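Local atomic coordinates of VP4 CORE protein (Bluetongue virus, PDB entry 2JHP), a protein that caps viral RNA as a multifunctional enzyme and, with VP1, VP3, VP6 and VP7, forms the inner capsid of the virus. Residues Val187-Glu191 against His347-His351; Glu192-Ile196 against Ile248-Met252. All coordinates share one frame; numbering follows the deposited sequence.

Interaction 1 of 2, residues Val187-Glu191 against His347-His351; sequences VYSAE and HVDRH
Glu191 OE2 is gripped by two N-H groups, the ring NE2 of His347 and the backbone N of Glu259. The bond from His347 NE2 to Glu191 OE2 measures 2.9 Å and is bent to 151°. It reaches the oxygen from well above the carboxylate plane, with the carboxylate and imidazole planes 59° apart and the acid at the ring's edge. The same edge meets the backbone: Ser189 O lies near the ring plane, 3.2 Å from His347 CD2, in a close C-H contact with a carbonyl.

The second polar link is made by the side-chain hydroxyl of Ser189. Its OG, placed between the backbone N and the carbonyl carbon (chi1 71°), receives a nearly straight hydrogen bond from Arg350 NH2 at 3.2 Å, within the guanidinium plane. The carboxylate of Glu259 takes the backbone N of His347 with OE1 and, with OE2, hydrogen-bonds to Ser189 OG and forms a salt bridge with Arg350 NH1. An extended chain carries the Arg350 guanidinium to this point, where His391 and the carbonyl of Leu390 take further N-H groups and should fix its rotation. Val348 CB lies over one guanidinium face, towards the rim.

Val348 CG2 provides the apolar part, touching the edge of the Tyr188 ring at CE2 from 4.1 Å and standing 4.0 Å from Ser189 OG. The side chain of Tyr188 lies about 7 Å from a bound guanine. The largely buried contact thus joins the loop between helix 178-186 and strand 192-196 to the loop that leaves strand 335-341, with Glu259, just before strand 260-264, bridging both.

Interaction 2 of 2, residues Glu192-Ile196 against Ile248-Met252; sequences EVHYI and ILKHM. With SAH (S-adenosyl-L-homocysteine), chain C.
The imidazole of His194 is met by three residues of 248-252, each from a different direction. The methyl CE of Met252 lies over one face, offset toward the rim and 4.2 Å from the ring centroid, a CH-pi contact. In the ring plane, His251 O faces the edge at His194 CE1, 3.7 Å away. Ile248 CG2 approaches obliquely, 3.5 Å from His194 ND1. Further along strand 192-196, the Ile196 and Ile248 side chains reach toward each other tip to tip, their CD1 atoms 3.8 Å apart.

His194 is held by its own strand as well. The side chain of Glu192 stretches out with CG anti to the backbone N (chi1 -177°), which brings OE1 to within 2.6 Å of His194 NE2. The ring N-H donates to this oxygen on its anti side, while ND1 is hydrogen-bonded to Tyr223 OH.

Tyr195 points to the other side of the sheet, where its OH accepts a weak hydrogen bond from the amino N of S-adenosyl-L-homocysteine. Ile196 CG2 packs against the adenine at C2, 3.5 Å away, so one residue serves both the helix end and the S-adenosyl-L-homocysteine pocket. Both His194 nitrogens have hydrogen-bond partners in a buried setting, and the carboxylate of Glu192 should hold a proton on NE2 and might stabilise positive charge on the ring.

In the fold
Residues 187-196 run continuously through both contacts: their loop half makes interaction 1 and their strand half interaction 2, with centres about 17 Å apart and the second nested inside the chain loop closed by the first. Both are largely buried. Interaction 1 ties two loops together chiefly by charged and polar groups, with the acid of Glu259 shared between them. Interaction 2 packs a helix end and the turn after it on a central sheet strand, and across it the touch is mainly apolar. The strand order 3-2-1-4-5-7-6 is that of Rossmann-like methyltransferases, with 192-196 as its first strand; interaction 2 borders the bound S-adenosyl-L-homocysteine, while interaction 1 lies nearer a guanine.

Interaction 1 of 2, residues Val187-Glu191 against His347-His351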
loop_
_atom_site.group_PDB
_atom_site.type_symbol
_atom_site.label_atom_id
_atom_site.label_comp_id
_atom_site.label_asym_id
_atom_site.label_seq_id
_atom_site.Cartn_x
_atom_site.Cartn_y
_atom_site.Cartn_z
ATOM N N VAL A 187 -19.590 5.373 -4.728
ATOM C CA VAL A 187 -19.575 6.042 -3.418
ATOM C C VAL A 187 -18.151 6.107 -2.862
ATOM O O VAL A 187 -17.550 5.077 -2.559
ATOM C CB VAL A 187 -20.508 5.350 -2.388
ATOM C CG1 VAL A 187 -20.445 6.058 -1.018
ATOM C CG2 VAL A 187 -21.948 5.285 -2.896
ATOM N N TYR A 188 -17.614 7.319 -2.747
ATOM C CA TYR A 188 -16.293 7.533 -2.114
ATOM C C TYR A 188 -16.140 8.872 -1.362
ATOM O O TYR A 188 -15.785 8.881 -0.196
ATOM C CB TYR A 188 -15.142 7.348 -3.118
ATOM C CG TYR A 188 -13.807 7.776 -2.551
ATOM C CD1 TYR A 188 -13.190 7.048 -1.506
ATOM C CD2 TYR A 188 -13.158 8.914 -3.025
ATOM C CE1 TYR A 188 -11.984 7.430 -0.971
ATOM C CE2 TYR A 188 -11.932 9.306 -2.480
ATOM C CZ TYR A 188 -11.365 8.549 -1.455
ATOM O OH TYR A 188 -10.155 8.914 -0.912
ATOM N N SER A 189 -16.384 9.982 -2.052
ATOM C CA SER A 189 -16.158 11.323 -1.493
ATOM C C SER A 189 -17.418 12.150 -1.307
ATOM O O SER A 189 -17.369 13.199 -0.672
ATOM C CB SER A 189 -15.119 12.125 -2.310
ATOM O OG SER A 189 -15.618 12.519 -3.578
ATOM N N ALA A 190 -18.539 11.680 -1.852
ATOM C CA ALA A 190 -19.818 12.383 -1.711
ATOM C C ALA A 190 -20.314 12.345 -0.264
ATOM O O ALA A 190 -20.366 11.272 0.339
ATOM C CB ALA A 190 -20.855 11.785 -2.636
ATOM N N GLU A 191 -20.668 13.514 0.277
ATOM C CA GLU A 191 -21.296 13.612 1.602
ATOM C C GLU A 191 -22.794 13.394 1.527
ATOM O O GLU A 191 -23.425 13.049 2.526
ATOM C CB GLU A 191 -21.063 14.981 2.228
ATOM C CG GLU A 191 -19.609 15.375 2.360
ATOM C CD GLU A 191 -19.444 16.877 2.381
ATOM O OE1 GLU A 191 -19.553 17.476 3.476
ATOM O OE2 GLU A 191 -19.213 17.451 1.294
ATOM N N HIS A 347 -14.527 16.995 -3.241
ATOM C CA HIS A 347 -13.290 16.790 -2.491
ATOM C C HIS A 347 -12.192 16.158 -3.359
ATOM O O HIS A 347 -11.033 16.106 -2.959
ATOM C CB HIS A 347 -13.544 15.939 -1.248
ATOM C CG HIS A 347 -14.626 16.470 -0.360
ATOM N ND1 HIS A 347 -14.459 17.589 0.441
ATOM C CD2 HIS A 347 -15.883 16.025 -0.128
ATOM C CE1 HIS A 347 -15.573 17.805 1.120
ATOM N NE2 HIS A 347 -16.452 16.872 0.791
ATOM N N VAL A 348 -12.563 15.685 -4.544
ATOM C CA VAL A 348 -11.606 15.130 -5.489
ATOM C C VAL A 348 -11.629 15.959 -6.763
ATOM O O VAL A 348 -12.697 16.172 -7.359
ATOM C CB VAL A 348 -11.918 13.647 -5.839
ATOM C CG1 VAL A 348 -11.034 13.153 -6.982
ATOM C CG2 VAL A 348 -11.735 12.755 -4.617
ATOM N N ASP A 349 -10.446 16.408 -7.180
ATOM C CA ASP A 349 -10.308 17.098 -8.454
ATOM C C ASP A 349 -10.475 16.133 -9.649
ATOM O O ASP A 349 -9.526 15.445 -10.057
ATOM C CB ASP A 349 -8.976 17.849 -8.526
ATOM C CG ASP A 349 -8.843 18.674 -9.777
ATOM O OD1 ASP A 349 -9.800 18.687 -10.587
ATOM O OD2 ASP A 349 -7.777 19.303 -9.950
ATOM N N ARG A 350 -11.686 16.104 -10.199
ATOM C CA ARG A 350 -11.981 15.272 -11.349
ATOM C C ARG A 350 -11.956 16.049 -12.658
ATOM O O ARG A 350 -12.516 15.594 -13.642
ATOM C CB ARG A 350 -13.335 14.576 -11.173
ATOM C CG ARG A 350 -13.357 13.533 -10.064
ATOM C CD ARG A 350 -14.706 12.888 -9.917
ATOM N NE ARG A 350 -14.698 12.007 -8.759
ATOM C CZ ARG A 350 -15.116 12.354 -7.541
ATOM N NH1 ARG A 350 -15.602 13.577 -7.306
ATOM N NH2 ARG A 350 -15.040 11.472 -6.555
ATOM N N HIS A 351 -11.280 17.195 -12.695
ATOM C CA HIS A 351 -11.253 17.991 -13.927
ATOM C C HIS A 351 -10.674 17.235 -15.127
ATOM O O HIS A 351 -11.115 17.451 -16.247
ATOM C CB HIS A 351 -10.646 19.398 -13.727
ATOM C CG HIS A 351 -9.157 19.479 -13.900
ATOM N ND1 HIS A 351 -8.568 20.108 -14.979
ATOM C CD2 HIS A 351 -8.137 19.060 -13.112
ATOM C CE1 HIS A 351 -7.253 20.052 -14.860
ATOM N NE2 HIS A 351 -6.964 19.425 -13.734
#

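Interaction 2 of 2, residues Glu192-Ile196 against Ile248-Met252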
loop_
_atom_site.group_PDB
_atom_site.type_symbol
_atom_site.label_atom_id
_atom_site.label_comp_id
_atom_site.label_asym_id
_atom_site.label_seq_id
_atom_site.Cartn_x
_atom_site.Cartn_y
_atom_site.Cartn_z
ATOM N N GLU A 192 -23.366 13.608 0.347
ATOM C CA GLU A 192 -24.809 13.566 0.189
ATOM C C GLU A 192 -25.160 12.943 -1.151
ATOM O O GLU A 192 -24.675 13.381 -2.194
ATOM C CB GLU A 192 -25.376 14.980 0.302
ATOM C CG GLU A 192 -26.888 15.109 0.241
ATOM C CD GLU A 192 -27.325 16.571 0.249
ATOM O OE1 GLU A 192 -27.997 17.008 -0.712
ATOM O OE2 GLU A 192 -26.975 17.293 1.211
ATOM N N VAL A 193 -25.995 11.909 -1.107
ATOM C CA VAL A 193 -26.448 11.216 -2.302
ATOM C C VAL A 193 -27.954 11.304 -2.460
ATOM O O VAL A 193 -28.710 10.951 -1.559
ATOM C CB VAL A 193 -26.050 9.715 -2.296
ATOM C CG1 VAL A 193 -26.724 8.970 -3.464
ATOM C CG2 VAL A 193 -24.542 9.562 -2.344
ATOM N N HIS A 194 -28.369 11.764 -3.630
ATOM C CA HIS A 194 -29.756 11.716 -4.040
ATOM C C HIS A 194 -29.942 10.518 -4.978
ATOM O O HIS A 194 -29.388 10.483 -6.084
ATOM C CB HIS A 194 -30.144 13.033 -4.715
ATOM C CG HIS A 194 -30.102 14.211 -3.794
ATOM N ND1 HIS A 194 -31.238 14.799 -3.286
ATOM C CD2 HIS A 194 -29.057 14.895 -3.270
ATOM C CE1 HIS A 194 -30.897 15.802 -2.494
ATOM N NE2 HIS A 194 -29.579 15.883 -2.469
ATOM N N TYR A 195 -30.704 9.533 -4.508
ATOM C CA TYR A 195 -30.850 8.246 -5.189
ATOM C C TYR A 195 -32.284 8.088 -5.677
ATOM O O TYR A 195 -33.178 7.722 -4.915
ATOM C CB TYR A 195 -30.472 7.108 -4.225
ATOM C CG TYR A 195 -30.313 5.711 -4.813
ATOM C CD1 TYR A 195 -30.667 5.418 -6.127
ATOM C CD2 TYR A 195 -29.833 4.669 -4.022
ATOM C CE1 TYR A 195 -30.519 4.130 -6.645
ATOM C CE2 TYR A 195 -29.690 3.376 -4.523
ATOM C CZ TYR A 195 -30.032 3.114 -5.833
ATOM O OH TYR A 195 -29.885 1.838 -6.337
ATOM N N ILE A 196 -32.480 8.381 -6.959
ATOM C CA ILE A 196 -33.785 8.326 -7.606
ATOM C C ILE A 196 -33.979 6.938 -8.199
ATOM O O ILE A 196 -33.118 6.448 -8.937
ATOM C CB ILE A 196 -33.921 9.352 -8.792
ATOM C CG1 ILE A 196 -32.999 10.588 -8.643
ATOM C CG2 ILE A 196 -35.387 9.689 -9.042
ATOM C CD1 ILE A 196 -33.432 11.620 -7.639
ATOM N N ILE A 248 -35.895 17.735 -6.467
ATOM C CA ILE A 248 -34.618 17.466 -5.811
ATOM C C ILE A 248 -34.041 18.725 -5.160
ATOM O O ILE A 248 -33.455 18.655 -4.079
ATOM C CB ILE A 248 -33.601 16.878 -6.813
ATOM C CG1 ILE A 248 -34.201 15.660 -7.517
ATOM C CG2 ILE A 248 -32.289 16.514 -6.115
ATOM C CD1 ILE A 248 -33.467 15.261 -8.741
ATOM N N LEU A 249 -34.210 19.866 -5.826
ATOM C CA LEU A 249 -33.811 21.163 -5.277
ATOM C C LEU A 249 -34.388 21.419 -3.883
ATOM O O LEU A 249 -33.682 21.922 -3.004
ATOM C CB LEU A 249 -34.217 22.322 -6.209
ATOM C CG LEU A 249 -33.302 22.926 -7.290
ATOM C CD1 LEU A 249 -31.812 22.652 -7.066
ATOM C CD2 LEU A 249 -33.718 22.476 -8.672
ATOM N N LYS A 250 -35.658 21.064 -3.680
ATOM C CA LYS A 250 -36.344 21.361 -2.420
ATOM C C LYS A 250 -35.811 20.570 -1.213
ATOM O O LYS A 250 -36.032 20.963 -0.065
ATOM C CB LYS A 250 -37.875 21.246 -2.560
ATOM C CG LYS A 250 -38.420 19.842 -2.810
ATOM C CD LYS A 250 -39.952 19.821 -2.810
ATOM C CE LYS A 250 -40.532 19.929 -1.397
ATOM N NZ LYS A 250 -42.021 20.050 -1.390
ATOM N N HIS A 251 -35.092 19.480 -1.474
ATOM C CA HIS A 251 -34.484 18.689 -0.398
ATOM C C HIS A 251 -32.976 18.930 -0.298
ATOM O O HIS A 251 -32.207 18.036 0.079
ATOM C CB HIS A 251 -34.809 17.194 -0.561
ATOM C CG HIS A 251 -36.273 16.905 -0.683
ATOM N ND1 HIS A 251 -37.176 17.195 0.318
ATOM C CD2 HIS A 251 -36.995 16.365 -1.695
ATOM C CE1 HIS A 251 -38.391 16.848 -0.071
ATOM N NE2 HIS A 251 -38.307 16.336 -1.287
ATOM N N MET A 252 -32.561 20.152 -0.626
ATOM C CA MET A 252 -31.156 20.536 -0.543
ATOM C C MET A 252 -30.952 21.741 0.350
ATOM O O MET A 252 -31.797 22.639 0.401
ATOM C CB MET A 252 -30.606 20.861 -1.925
ATOM C CG MET A 252 -30.193 19.663 -2.727
ATOM S SD MET A 252 -29.414 20.198 -4.245
ATOM C CE MET A 252 -29.466 18.672 -5.155
HETATM N N SAH C . -32.583 0.726 -7.442
HETATM C CA SAH C . -33.515 -0.438 -7.304
HETATM C CB SAH C . -33.899 -1.042 -8.657
HETATM C CG SAH C . -34.648 -0.076 -9.571
HETATM S SD SAH C . -36.371 -0.573 -9.776
HETATM C C SAH C . -32.912 -1.498 -6.387
HETATM O O SAH C . -31.692 -1.590 -6.237
HETATM O OXT SAH C . -33.637 -2.276 -5.767
HETATM C "C5'" SAH C . -36.850 0.951 -10.613
HETATM C "C4'" SAH C . -37.724 1.777 -9.687
HETATM O "O4'" SAH C . -37.888 3.078 -10.188
HETATM C "C3'" SAH C . -39.127 1.216 -9.526
HETATM O "O3'" SAH C . -39.207 0.639 -8.249
HETATM C "C2'" SAH C . -40.055 2.414 -9.660
HETATM O "O2'" SAH C . -40.901 2.534 -8.542
HETATM C "C1'" SAH C . -39.097 3.584 -9.668
HETATM N N9 SAH C . -39.491 4.756 -10.463
HETATM C C8 SAH C . -40.127 4.801 -11.676
HETATM N N7 SAH C . -40.249 6.099 -12.040
HETATM C C5 SAH C . -39.692 6.876 -11.087
HETATM C C6 SAH C . -39.539 8.252 -10.952
HETATM N N6 SAH C . -39.995 9.073 -11.893
HETATM N N1 SAH C . -38.911 8.764 -9.829
HETATM C C2 SAH C . -38.438 7.917 -8.852
HETATM N N3 SAH C . -38.591 6.551 -8.997
HETATM C C4 SAH C . -39.208 6.042 -10.092
#